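Local coordinates for protein thiamine monophosphate kinase (Aquifex aeolicus, PDB 1VQV) that probably catalyses the ATP-dependent phosphorylation of thiamine monophosphate to thiamine diphosphate, the active form of vitamin B1, and works as a magnesium-binding homodimer, at residues Leu45-Gly48 with Leu52-Tyr55; Lys63-Asn68 with Ile102-Ala107; Asp71-Gly76 with Ala190-Val195; Gly163-Leu168 with Ile252-Phe257; Met206-Ser209 with Ala214-Asn217. All coordinates share one frame; numbering follows the deposited sequence.

Interaction 1: residues Leu45-Gly48 with Leu52-Tyr55; sequences LNEG and LRSY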
# COMPACT_ATOMS: atom_id res chain seq x y z
N LEU B 45 -9.73 1.62 -3.47
CA LEU B 45 -11.09 1.43 -3.97
C LEU B 45 -11.86 0.85 -2.79
O LEU B 45 -11.56 -0.24 -2.31
CB LEU B 45 -11.13 0.45 -5.16
CG LEU B 45 -10.37 0.87 -6.43
CD1 LEU B 45 -10.75 -0.01 -7.61
CD2 LEU B 45 -10.70 2.32 -6.75
N ASN B 46 -12.83 1.61 -2.29
CA ASN B 46 -13.61 1.14 -1.17
C ASN B 46 -15.06 0.97 -1.55
O ASN B 46 -15.67 1.86 -2.16
CB ASN B 46 -13.51 2.07 0.03
CG ASN B 46 -12.14 2.08 0.64
OD1 ASN B 46 -11.56 1.03 0.91
ND2 ASN B 46 -11.61 3.27 0.87
N GLU B 47 -15.59 -0.19 -1.19
CA GLU B 47 -16.97 -0.53 -1.44
C GLU B 47 -17.85 0.58 -0.89
O GLU B 47 -17.59 1.14 0.17
CB GLU B 47 -17.32 -1.84 -0.75
CG GLU B 47 -18.67 -2.37 -1.21
CD GLU B 47 -19.20 -3.47 -0.33
OE1 GLU B 47 -18.41 -4.19 0.32
OE2 GLU B 47 -20.44 -3.63 -0.32
N GLY B 48 -18.91 0.89 -1.63
CA GLY B 48 -19.82 1.92 -1.20
C GLY B 48 -19.49 3.27 -1.80
O GLY B 48 -20.39 4.04 -2.15
N LEU B 52 -19.62 -0.74 -6.30
CA LEU B 52 -20.64 -1.48 -5.58
C LEU B 52 -20.35 -2.95 -5.72
O LEU B 52 -19.75 -3.38 -6.71
CB LEU B 52 -22.03 -1.22 -6.16
CG LEU B 52 -22.49 0.23 -6.12
CD1 LEU B 52 -23.89 0.31 -6.69
CD2 LEU B 52 -22.45 0.74 -4.71
N ARG B 53 -20.78 -3.74 -4.74
CA ARG B 53 -20.55 -5.17 -4.79
C ARG B 53 -21.28 -5.83 -5.95
O ARG B 53 -21.07 -7.01 -6.23
CB ARG B 53 -20.96 -5.84 -3.48
CG ARG B 53 -20.53 -7.30 -3.44
CD ARG B 53 -20.68 -7.92 -2.07
NE ARG B 53 -20.23 -7.02 -1.01
CZ ARG B 53 -20.09 -7.37 0.27
NH1 ARG B 53 -20.37 -8.62 0.64
NH2 ARG B 53 -19.70 -6.48 1.17
N SER B 54 -22.14 -5.08 -6.62
CA SER B 54 -22.90 -5.63 -7.74
C SER B 54 -22.13 -5.51 -9.04
O SER B 54 -22.41 -6.22 -10.00
CB SER B 54 -24.27 -4.93 -7.86
OG SER B 54 -24.15 -3.55 -8.14
N TYR B 55 -21.16 -4.59 -9.07
CA TYR B 55 -20.36 -4.41 -10.27
C TYR B 55 -19.55 -5.68 -10.40
O TYR B 55 -19.09 -6.22 -9.40
CB TYR B 55 -19.37 -3.24 -10.14
CG TYR B 55 -19.99 -1.88 -9.93
CD1 TYR B 55 -21.37 -1.70 -9.99
CD2 TYR B 55 -19.19 -0.77 -9.65
CE1 TYR B 55 -21.94 -0.46 -9.76
CE2 TYR B 55 -19.75 0.49 -9.42
CZ TYR B 55 -21.13 0.63 -9.47
OH TYR B 55 -21.71 1.84 -9.19
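Glu47 and Arg53 both swing CG anti to their own backbone N (chi1 near -170° in both), and from there each chain reaches toward the other across the start and end of a short loop. The glutamate stays extended beyond CG, carrying its carboxylate well away from the main chain. The arginine bends at chi3, and the bend turns its NE and NH2 edge to the acid. What results is a surface salt bridge that is lopsided. Its strong bond runs from Arg53 NH2 to Glu47 OE1 at 2.8 Å, with the donor hydrogen fairly well aimed (153°). OE1 takes it through its syn lone pair, on the side of the other oxygen, and lies a little out of the guanidinium plane. The remaining two links are weak: Arg53 NH2 reaches Glu47 OE2 at 3.3 Å, and Arg53 NE reaches the same oxygen, Glu47 OE2, at 3.5 Å. The planes of the two groups stand 69° apart, which is why the acid meets the guanidinium edge without the flat, two-pronged pairing of coplanar groups.

Each end of the bridge is tied to a larger frame. Glu47 OE1 also accepts the backbone N-H of Ile126, next to strand 127-136. On the arginine side, a type I turn closes with Tyr55 N bonded to Leu52 O at 3.0 Å. The salt bridge therefore clasps the loop that leaves strand 38-46 and enters helix 57-73 in the PurM-like N-terminal domain, the loop that carries the substrate-binding His50.

Interaction 2: residues Lys63-Asn68 with Ile102-Ala107; sequences KAISVN and IGVKRA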
# COMPACT_ATOMS: atom_id res chain seq x y z
N LYS B 63 -9.52 -2.36 -12.76
CA LYS B 63 -9.39 -0.98 -12.34
C LYS B 63 -8.34 -0.80 -11.24
O LYS B 63 -7.57 0.16 -11.27
CB LYS B 63 -10.74 -0.46 -11.86
CG LYS B 63 -10.83 1.03 -11.72
CD LYS B 63 -12.26 1.49 -11.76
CE LYS B 63 -12.37 2.99 -11.59
NZ LYS B 63 -13.78 3.45 -11.62
N ALA B 64 -8.28 -1.71 -10.28
CA ALA B 64 -7.32 -1.60 -9.19
C ALA B 64 -5.90 -1.42 -9.71
O ALA B 64 -5.12 -0.65 -9.15
CB ALA B 64 -7.40 -2.83 -8.29
N ILE B 65 -5.57 -2.14 -10.77
CA ILE B 65 -4.25 -2.04 -11.38
C ILE B 65 -4.15 -0.82 -12.31
O ILE B 65 -3.15 -0.11 -12.32
CB ILE B 65 -3.93 -3.32 -12.17
CG1 ILE B 65 -3.74 -4.48 -11.20
CG2 ILE B 65 -2.69 -3.10 -13.05
CD1 ILE B 65 -2.60 -4.33 -10.23
N SER B 66 -5.20 -0.57 -13.08
CA SER B 66 -5.21 0.55 -14.01
C SER B 66 -5.09 1.94 -13.40
O SER B 66 -4.44 2.80 -13.98
CB SER B 66 -6.45 0.50 -14.91
OG SER B 66 -6.28 -0.46 -15.94
N VAL B 67 -5.70 2.18 -12.25
CA VAL B 67 -5.60 3.50 -11.66
C VAL B 67 -4.14 3.79 -11.31
O VAL B 67 -3.63 4.87 -11.61
CB VAL B 67 -6.48 3.64 -10.40
CG1 VAL B 67 -6.30 5.02 -9.80
CG2 VAL B 67 -7.94 3.43 -10.77
N ASN B 68 -3.46 2.84 -10.69
CA ASN B 68 -2.07 3.06 -10.33
C ASN B 68 -1.16 3.22 -11.53
O ASN B 68 -0.20 3.98 -11.48
CB ASN B 68 -1.55 1.93 -9.46
CG ASN B 68 -1.90 2.12 -8.03
OD1 ASN B 68 -1.93 3.25 -7.55
ND2 ASN B 68 -2.16 1.04 -7.32
N ILE B 102 -8.68 -12.25 -11.43
CA ILE B 102 -8.69 -12.60 -12.85
C ILE B 102 -8.47 -11.28 -13.57
O ILE B 102 -7.60 -11.16 -14.43
CB ILE B 102 -10.07 -13.19 -13.28
CG1 ILE B 102 -10.24 -14.61 -12.74
CG2 ILE B 102 -10.21 -13.16 -14.81
CD1 ILE B 102 -11.58 -15.26 -13.09
N GLY B 103 -9.27 -10.29 -13.18
CA GLY B 103 -9.16 -8.97 -13.76
C GLY B 103 -7.80 -8.35 -13.50
O GLY B 103 -7.28 -7.62 -14.34
N VAL B 104 -7.22 -8.65 -12.34
CA VAL B 104 -5.91 -8.12 -11.98
C VAL B 104 -4.86 -8.76 -12.87
O VAL B 104 -3.98 -8.08 -13.38
CB VAL B 104 -5.58 -8.43 -10.47
CG1 VAL B 104 -4.08 -8.35 -10.22
CG2 VAL B 104 -6.29 -7.45 -9.57
N LYS B 105 -4.96 -10.07 -13.07
CA LYS B 105 -4.01 -10.79 -13.90
C LYS B 105 -4.01 -10.23 -15.32
O LYS B 105 -2.97 -10.05 -15.94
CB LYS B 105 -4.36 -12.29 -13.94
CG LYS B 105 -3.30 -13.16 -14.60
CD LYS B 105 -3.91 -14.45 -15.12
CE LYS B 105 -2.86 -15.33 -15.82
NZ LYS B 105 -3.49 -16.49 -16.54
N ARG B 106 -5.21 -9.95 -15.81
CA ARG B 106 -5.40 -9.41 -17.15
C ARG B 106 -4.80 -8.02 -17.30
O ARG B 106 -4.28 -7.68 -18.36
CB ARG B 106 -6.90 -9.39 -17.50
CG ARG B 106 -7.50 -10.77 -17.78
CD ARG B 106 -9.00 -10.68 -17.97
NE ARG B 106 -9.58 -11.98 -18.32
CZ ARG B 106 -10.88 -12.26 -18.31
NH1 ARG B 106 -11.76 -11.32 -17.97
NH2 ARG B 106 -11.30 -13.48 -18.64
N ALA B 107 -4.86 -7.21 -16.25
CA ALA B 107 -4.31 -5.86 -16.29
C ALA B 107 -2.79 -5.91 -16.29
O ALA B 107 -2.12 -5.13 -16.99
CB ALA B 107 -4.81 -5.06 -15.11
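Ile65 meets Val104 and Ala107 where two helices, 57-73 and 94-111, lie side by side against one sheet of the N-terminal domain. Helix 94-111 is the connection of a beta-alpha-beta crossover, joining the neighbouring parallel strands 77-88 and 114-122. The contact illustrates how one branched side chain can bridge the seam between two helices without a polar bond.

Along 102-107, Ile102 comes first and turns its side chain to Thr18 of the second subunit, so the helix serves the dimer on one flank and its own chain on another. Val104 is the first to reach across. Its CG1, anti to the backbone N (chi1 160°), lies 4.0 Å from CG1 of Ile65, and the two side chains cross at about a right angle. Both residues also rest on Ile84 of strand 77-88, which places the seam directly on the sheet, while Val104 packs in addition on Leu19 of the second subunit. One turn further on, Ala107 points its methyl toward the partner helix. Its small size allows a close approach of the main chains, with Ala107 CA and Ile65 CA separated by 6.2 Å. Ile65 has CG2 anti to its own backbone N and CG1 beside that nitrogen (chi1 -68°), a placement that spreads the two branches over different neighbours: CG1 lies toward Val104, and CG2 turns to the alanine. The methyl carbon CB of Ala107 thus sits 3.5 Å from CB of Ile65 and equally 3.5 Å from Ile65 CG2.

Interaction 3: residues Asp71-Gly76 with Ala190-Val195; sequences DVIANG and ARIDYV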
# COMPACT_ATOMS: atom_id res chain seq x y z
N ASP B 71 -1.01 6.77 -13.16
CA ASP B 71 -0.21 7.76 -12.45
C ASP B 71 1.25 7.60 -12.82
O ASP B 71 1.95 8.59 -13.02
CB ASP B 71 -0.37 7.59 -10.96
CG ASP B 71 -1.76 7.89 -10.49
OD1 ASP B 71 -2.25 9.00 -10.82
OD2 ASP B 71 -2.36 7.02 -9.81
N VAL B 72 1.70 6.35 -12.86
CA VAL B 72 3.07 6.03 -13.24
C VAL B 72 3.27 6.49 -14.68
O VAL B 72 4.29 7.08 -15.02
CB VAL B 72 3.34 4.51 -13.20
CG1 VAL B 72 4.74 4.22 -13.74
CG2 VAL B 72 3.19 3.97 -11.79
N ILE B 73 2.27 6.22 -15.51
CA ILE B 73 2.31 6.58 -16.92
C ILE B 73 2.40 8.08 -17.15
O ILE B 73 3.16 8.55 -17.99
CB ILE B 73 1.08 5.93 -17.66
CG1 ILE B 73 1.60 4.87 -18.61
CG2 ILE B 73 0.22 6.96 -18.39
CD1 ILE B 73 2.59 3.94 -17.96
N ALA B 74 1.62 8.84 -16.38
CA ALA B 74 1.59 10.30 -16.50
C ALA B 74 2.91 10.95 -16.14
O ALA B 74 3.10 12.13 -16.41
CB ALA B 74 0.47 10.86 -15.63
N ASN B 75 3.81 10.20 -15.52
CA ASN B 75 5.11 10.73 -15.14
C ASN B 75 6.25 10.19 -16.03
O ASN B 75 7.43 10.38 -15.75
CB ASN B 75 5.39 10.47 -13.65
CG ASN B 75 4.52 11.33 -12.72
OD1 ASN B 75 4.53 12.56 -12.81
ND2 ASN B 75 3.78 10.69 -11.83
N GLY B 76 5.87 9.52 -17.10
CA GLY B 76 6.86 8.99 -18.03
C GLY B 76 7.53 7.72 -17.57
O GLY B 76 8.65 7.42 -17.98
N ALA B 190 -5.32 2.63 -19.01
CA ALA B 190 -4.31 3.65 -18.82
C ALA B 190 -3.65 3.88 -20.17
O ALA B 190 -3.49 2.95 -20.96
CB ALA B 190 -3.28 3.19 -17.79
N ARG B 191 -3.26 5.13 -20.42
CA ARG B 191 -2.63 5.50 -21.67
C ARG B 191 -1.18 5.08 -21.69
O ARG B 191 -0.30 5.88 -21.98
CB ARG B 191 -2.75 7.00 -21.86
CG ARG B 191 -4.18 7.45 -21.83
CD ARG B 191 -5.02 6.51 -22.66
NE ARG B 191 -5.70 7.23 -23.72
CZ ARG B 191 -5.38 7.16 -25.01
NH1 ARG B 191 -4.39 6.38 -25.41
NH2 ARG B 191 -6.06 7.88 -25.88
N ILE B 192 -0.94 3.81 -21.41
CA ILE B 192 0.41 3.31 -21.36
C ILE B 192 1.06 3.46 -22.71
O ILE B 192 2.27 3.28 -22.85
CB ILE B 192 0.45 1.84 -20.90
CG1 ILE B 192 1.92 1.44 -20.70
CG2 ILE B 192 -0.30 0.95 -21.88
CD1 ILE B 192 2.13 0.11 -20.05
N ASP B 193 0.24 3.82 -23.70
CA ASP B 193 0.67 4.04 -25.08
C ASP B 193 1.24 5.46 -25.30
O ASP B 193 1.63 5.81 -26.41
CB ASP B 193 -0.49 3.77 -26.04
CG ASP B 193 -1.67 4.73 -25.84
OD1 ASP B 193 -1.98 5.11 -24.70
OD2 ASP B 193 -2.32 5.09 -26.83
N TYR B 194 1.29 6.25 -24.24
CA TYR B 194 1.81 7.62 -24.29
C TYR B 194 3.13 7.72 -23.54
O TYR B 194 3.70 8.81 -23.41
CB TYR B 194 0.85 8.57 -23.59
CG TYR B 194 -0.21 9.17 -24.46
CD1 TYR B 194 -1.25 8.39 -24.97
CD2 TYR B 194 -0.19 10.53 -24.78
CE1 TYR B 194 -2.23 8.95 -25.76
CE2 TYR B 194 -1.16 11.10 -25.58
CZ TYR B 194 -2.18 10.30 -26.07
OH TYR B 194 -3.14 10.88 -26.86
N VAL B 195 3.62 6.59 -23.02
CA VAL B 195 4.85 6.65 -22.26
C VAL B 195 5.99 7.24 -23.06
O VAL B 195 6.57 8.24 -22.63
CB VAL B 195 5.22 5.26 -21.67
CG1 VAL B 195 6.72 5.14 -21.44
CG2 VAL B 195 4.51 5.09 -20.32
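Ile73 is the wedge of this contact, and Val195, Ile192 and the backbone of Arg191 receive it. Its CD1 comes to 3.3 Å from CG2 of Val195 and to 3.8 Å from CG1 of Ile192, while CG1 of Ile73 lies over the main chain, 3.4 Å from Ile192 CA. The other branch, Ile73 CG2, faces the carbonyl Arg191 O at 3.8 Å. The Ile73 side chain crosses those of Ile192 and Val195 at about right angles, and no polar bond spans the two segments.

Behind this apolar shell, the loop is braced by charge. Arg191 NH1 bonds Asp193 OD1 at 2.8 Å, through the syn lone pair and in the guanidinium plane; Tyr194 CE1 lies over one guanidinium face of Arg191, offset toward its rim. Asp278 then takes both Arg191 NH2 and Tyr194 OH.

On the other segment, Ile73 lies in the last turn, where Gly76 N returns to Ile73 O at 3.0 Å and Gly77 N to Val72 O. Gly76, with its positive phi, is the C-prime residue of a Schellman motif that ends the helix bearing the magnesium ligand Asp71.

Interaction 4: residues Gly163-Leu168 with Ile252-Phe257; sequences GLELLL and IEYALF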
# COMPACT_ATOMS: atom_id res chain seq x y z
N GLY B 163 -20.80 7.84 -17.04
CA GLY B 163 -20.89 6.43 -16.72
C GLY B 163 -21.24 6.14 -15.27
O GLY B 163 -22.03 5.24 -14.98
N LEU B 164 -20.66 6.91 -14.36
CA LEU B 164 -20.93 6.74 -12.94
C LEU B 164 -22.39 7.10 -12.67
O LEU B 164 -23.07 6.48 -11.84
CB LEU B 164 -20.01 7.63 -12.11
CG LEU B 164 -20.32 7.71 -10.61
CD1 LEU B 164 -20.38 6.31 -10.02
CD2 LEU B 164 -19.27 8.56 -9.91
N GLU B 165 -22.87 8.12 -13.37
CA GLU B 165 -24.25 8.56 -13.22
C GLU B 165 -25.20 7.51 -13.79
O GLU B 165 -26.27 7.28 -13.22
CB GLU B 165 -24.46 9.91 -13.92
CG GLU B 165 -23.91 11.11 -13.14
CD GLU B 165 -23.77 12.34 -14.02
OE1 GLU B 165 -24.62 12.55 -14.90
OE2 GLU B 165 -22.81 13.10 -13.83
N LEU B 166 -24.81 6.89 -14.90
CA LEU B 166 -25.62 5.84 -15.51
C LEU B 166 -25.66 4.63 -14.56
O LEU B 166 -26.69 3.96 -14.40
CB LEU B 166 -25.04 5.42 -16.87
CG LEU B 166 -25.09 6.39 -18.06
CD1 LEU B 166 -24.56 5.73 -19.33
CD2 LEU B 166 -26.51 6.83 -18.30
N LEU B 167 -24.54 4.35 -13.91
CA LEU B 167 -24.52 3.26 -12.96
C LEU B 167 -25.45 3.61 -11.82
O LEU B 167 -26.30 2.81 -11.44
CB LEU B 167 -23.10 3.05 -12.43
CG LEU B 167 -22.18 2.38 -13.43
CD1 LEU B 167 -20.76 2.32 -12.89
CD2 LEU B 167 -22.71 0.97 -13.73
N LEU B 168 -25.32 4.82 -11.27
CA LEU B 168 -26.18 5.22 -10.17
C LEU B 168 -27.66 5.11 -10.54
O LEU B 168 -28.52 5.06 -9.67
CB LEU B 168 -25.86 6.65 -9.70
CG LEU B 168 -24.46 6.96 -9.13
CD1 LEU B 168 -24.45 8.40 -8.63
CD2 LEU B 168 -24.11 6.00 -7.97
N ILE B 252 -19.88 20.22 -22.27
CA ILE B 252 -18.74 20.99 -21.79
C ILE B 252 -18.60 20.97 -20.27
O ILE B 252 -17.50 20.80 -19.75
CB ILE B 252 -18.82 22.46 -22.27
CG1 ILE B 252 -18.92 22.49 -23.80
CG2 ILE B 252 -17.57 23.23 -21.82
CD1 ILE B 252 -17.67 22.00 -24.51
N GLU B 253 -19.71 21.13 -19.57
CA GLU B 253 -19.67 21.12 -18.11
C GLU B 253 -19.06 19.79 -17.65
O GLU B 253 -18.48 19.68 -16.56
CB GLU B 253 -21.09 21.30 -17.58
CG GLU B 253 -21.16 21.81 -16.16
CD GLU B 253 -21.78 20.79 -15.22
OE1 GLU B 253 -22.85 20.23 -15.57
OE2 GLU B 253 -21.19 20.55 -14.13
N TYR B 254 -19.18 18.76 -18.49
CA TYR B 254 -18.63 17.45 -18.16
C TYR B 254 -17.15 17.38 -18.49
O TYR B 254 -16.38 16.76 -17.76
CB TYR B 254 -19.38 16.35 -18.92
CG TYR B 254 -20.64 15.88 -18.21
CD1 TYR B 254 -21.64 16.79 -17.88
CD2 TYR B 254 -20.81 14.54 -17.87
CE1 TYR B 254 -22.78 16.38 -17.21
CE2 TYR B 254 -21.95 14.11 -17.19
CZ TYR B 254 -22.94 15.04 -16.86
OH TYR B 254 -24.07 14.65 -16.18
N ALA B 255 -16.74 18.03 -19.58
CA ALA B 255 -15.34 18.03 -19.97
C ALA B 255 -14.50 18.85 -18.98
O ALA B 255 -13.37 18.48 -18.66
CB ALA B 255 -15.19 18.57 -21.38
N LEU B 256 -15.05 19.96 -18.50
CA LEU B 256 -14.32 20.80 -17.57
C LEU B 256 -14.38 20.27 -16.14
O LEU B 256 -13.41 20.36 -15.38
CB LEU B 256 -14.87 22.23 -17.63
CG LEU B 256 -14.70 22.92 -18.99
CD1 LEU B 256 -15.62 24.13 -19.11
CD2 LEU B 256 -13.25 23.31 -19.17
N PHE B 257 -15.52 19.70 -15.77
CA PHE B 257 -15.65 19.18 -14.42
C PHE B 257 -16.02 17.71 -14.37
O PHE B 257 -16.89 17.32 -13.60
CB PHE B 257 -16.69 19.99 -13.65
CG PHE B 257 -16.39 21.45 -13.60
CD1 PHE B 257 -16.86 22.31 -14.59
CD2 PHE B 257 -15.63 21.97 -12.56
CE1 PHE B 257 -16.57 23.67 -14.55
CE2 PHE B 257 -15.33 23.33 -12.50
CZ PHE B 257 -15.80 24.18 -13.50
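Glu165 and Tyr254 reach toward one another from opposite directions and join two helices through the ends of their side chains. From Glu165 CB, which points at the partner helix, CG lies beside the backbone N (chi1 -77°) and the chain then runs extended (chi2 163°). These two methylenes serve as the spacer that carries the carboxylate to the tyrosine. At CD the chain first comes near the tyrosine, with Glu165 CD 3.2 Å from Tyr254 OH. The carboxylate then divides its work. OE1 accepts the hydrogen bond, Tyr254 OH donating to Glu165 OE1 at 2.5 Å, through the syn lone pair. That oxygen lies in the plane of the tyrosine ring, at its edge, yet the carboxylate plane is turned 66° from the ring. OE2 stays beside the ring margin, 3.6 Å from Tyr254 CE2.

Both oxygens have partners outside the two segments. OE1 is also hydrogen-bonded to Tyr243 OH, and OE2 forms a salt bridge with Arg161 NE. Arg161 additionally makes a cation-pi contact with Tyr254, so one arginine probably steadies both the acid and the phenol, and should favour the ionised carboxylate.

The contact lies away from the substrate, ATP and magnesium sites. It is a helix-to-helix polar bridge in the C-terminal half of the chain, tying helix 159-168 to helix 251-256, with Tyr243 of helix 238-246 as the third member.

Interaction 5: residues Met206-Ser209 with Ala214-Asn217; sequences MDIS and ADAN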
# COMPACT_ATOMS: atom_id res chain seq x y z
N MSE B 206 0.61 15.03 -16.26
CA MSE B 206 -0.16 14.56 -15.11
C MSE B 206 -1.48 13.93 -15.54
O MSE B 206 -2.07 14.29 -16.56
CB MSE B 206 -0.49 15.72 -14.18
CG MSE B 206 -1.76 16.44 -14.55
SE MSE B 206 -2.15 17.91 -13.32
CE MSE B 206 -1.23 19.32 -14.28
N ASP B 207 -1.96 12.99 -14.73
CA ASP B 207 -3.22 12.32 -15.01
C ASP B 207 -4.39 13.17 -14.53
O ASP B 207 -4.37 13.73 -13.43
CB ASP B 207 -3.22 10.95 -14.33
CG ASP B 207 -4.54 10.22 -14.50
OD1 ASP B 207 -5.54 10.64 -13.86
OD2 ASP B 207 -4.58 9.24 -15.27
N ILE B 208 -5.41 13.31 -15.37
CA ILE B 208 -6.58 14.07 -15.01
C ILE B 208 -7.39 13.16 -14.09
O ILE B 208 -8.00 12.18 -14.52
CB ILE B 208 -7.40 14.45 -16.25
CG1 ILE B 208 -6.52 15.28 -17.19
CG2 ILE B 208 -8.66 15.23 -15.84
CD1 ILE B 208 -7.16 15.62 -18.52
N SER B 209 -7.34 13.48 -12.80
CA SER B 209 -8.01 12.67 -11.79
C SER B 209 -9.08 13.43 -11.02
O SER B 209 -10.01 12.82 -10.49
CB SER B 209 -6.96 12.10 -10.83
OG SER B 209 -6.09 13.13 -10.38
N ALA B 214 -9.74 21.62 -12.31
CA ALA B 214 -9.03 21.39 -11.06
C ALA B 214 -7.54 21.13 -11.29
O ALA B 214 -6.70 21.85 -10.76
CB ALA B 214 -9.67 20.21 -10.29
N ASP B 215 -7.21 20.11 -12.08
CA ASP B 215 -5.81 19.77 -12.33
C ASP B 215 -5.00 20.77 -13.17
O ASP B 215 -3.77 20.79 -13.07
CB ASP B 215 -5.70 18.37 -12.93
CG ASP B 215 -6.24 17.30 -12.00
OD1 ASP B 215 -6.03 17.45 -10.78
OD2 ASP B 215 -6.86 16.32 -12.47
N ALA B 216 -5.67 21.58 -13.98
CA ALA B 216 -4.98 22.59 -14.79
C ALA B 216 -4.48 23.66 -13.83
O ALA B 216 -3.48 24.34 -14.09
CB ALA B 216 -5.91 23.20 -15.81
N ASN B 217 -5.17 23.82 -12.70
CA ASN B 217 -4.78 24.78 -11.68
C ASN B 217 -3.51 24.28 -11.01
O ASN B 217 -2.53 25.01 -10.88
CB ASN B 217 -5.87 24.93 -10.62
CG ASN B 217 -6.91 25.97 -10.99
OD1 ASN B 217 -7.55 25.87 -12.04
ND2 ASN B 217 -7.08 26.97 -10.13
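A carboxylate-to-backbone hydrogen bond, with Asp215 receiving the N-H of Ser209, links a strand end to the helix that follows it. The strand, 204-208, is an outermost one of the C-terminal sheet within this chain; the helix, 212-222, starts only a few residues later, and the contact between them is buried.

Asp215 points its side chain at the strand end, CG set beside its backbone N (chi1 -62°), and this brings OD2 to the main chain where the strand gives out. There, Ser209 N donates to Asp215 OD2 at 2.9 Å, with an angle of 145° at the hydrogen, and meets the oxygen nearly along its C-O direction. The same oxygen passes 3.4 Å from Ile208 CA. It also accepts the N-H of Asp210, the next residue, so two successive backbone amides converge on one oxygen.

The rest of the contact is made without a hydrogen bond, by a side chain packing on the helix. Met206, present as selenomethionine, bends at chi3 and folds its tip against the helix: SE lies 3.6 Å from Asp215 CB, and CE lies near Asp215 O. Asp215 thus meets amides at its carboxylate and the selenoether tip near its CB and carbonyl.

Those amides belong to functional residues. Ser209 binds ATP and Asp210 a magnesium ion, while Asp207 of the strand binds another. Asp215 is thus placed as a second-shell residue and probably helps position Ser209 and Asp210, and two N-H donors at OD2 would be expected to stabilise the negative charge of its buried carboxylate.

How the interactions relate
Place in the fold goes with chemistry here. Interaction 1 lies at the surface and relies on opposite charges, whereas interaction 2, buried between helices on the sheet, is wholly apolar; the two touch through Leu45, which packs on helix 57-73. That helix also serves interaction 3, so its middle and its end are gripped by different parts of the chain. Interaction 3 in turn touches interaction 5, with Ala74 packed against the strand at Met206 and Asp207; both lie by magnesium ligands. Interaction 5 is buried but polar at its centre. Interaction 4 is partly buried, remote from the sites, and meets interaction 1 through Leu167 and Tyr55.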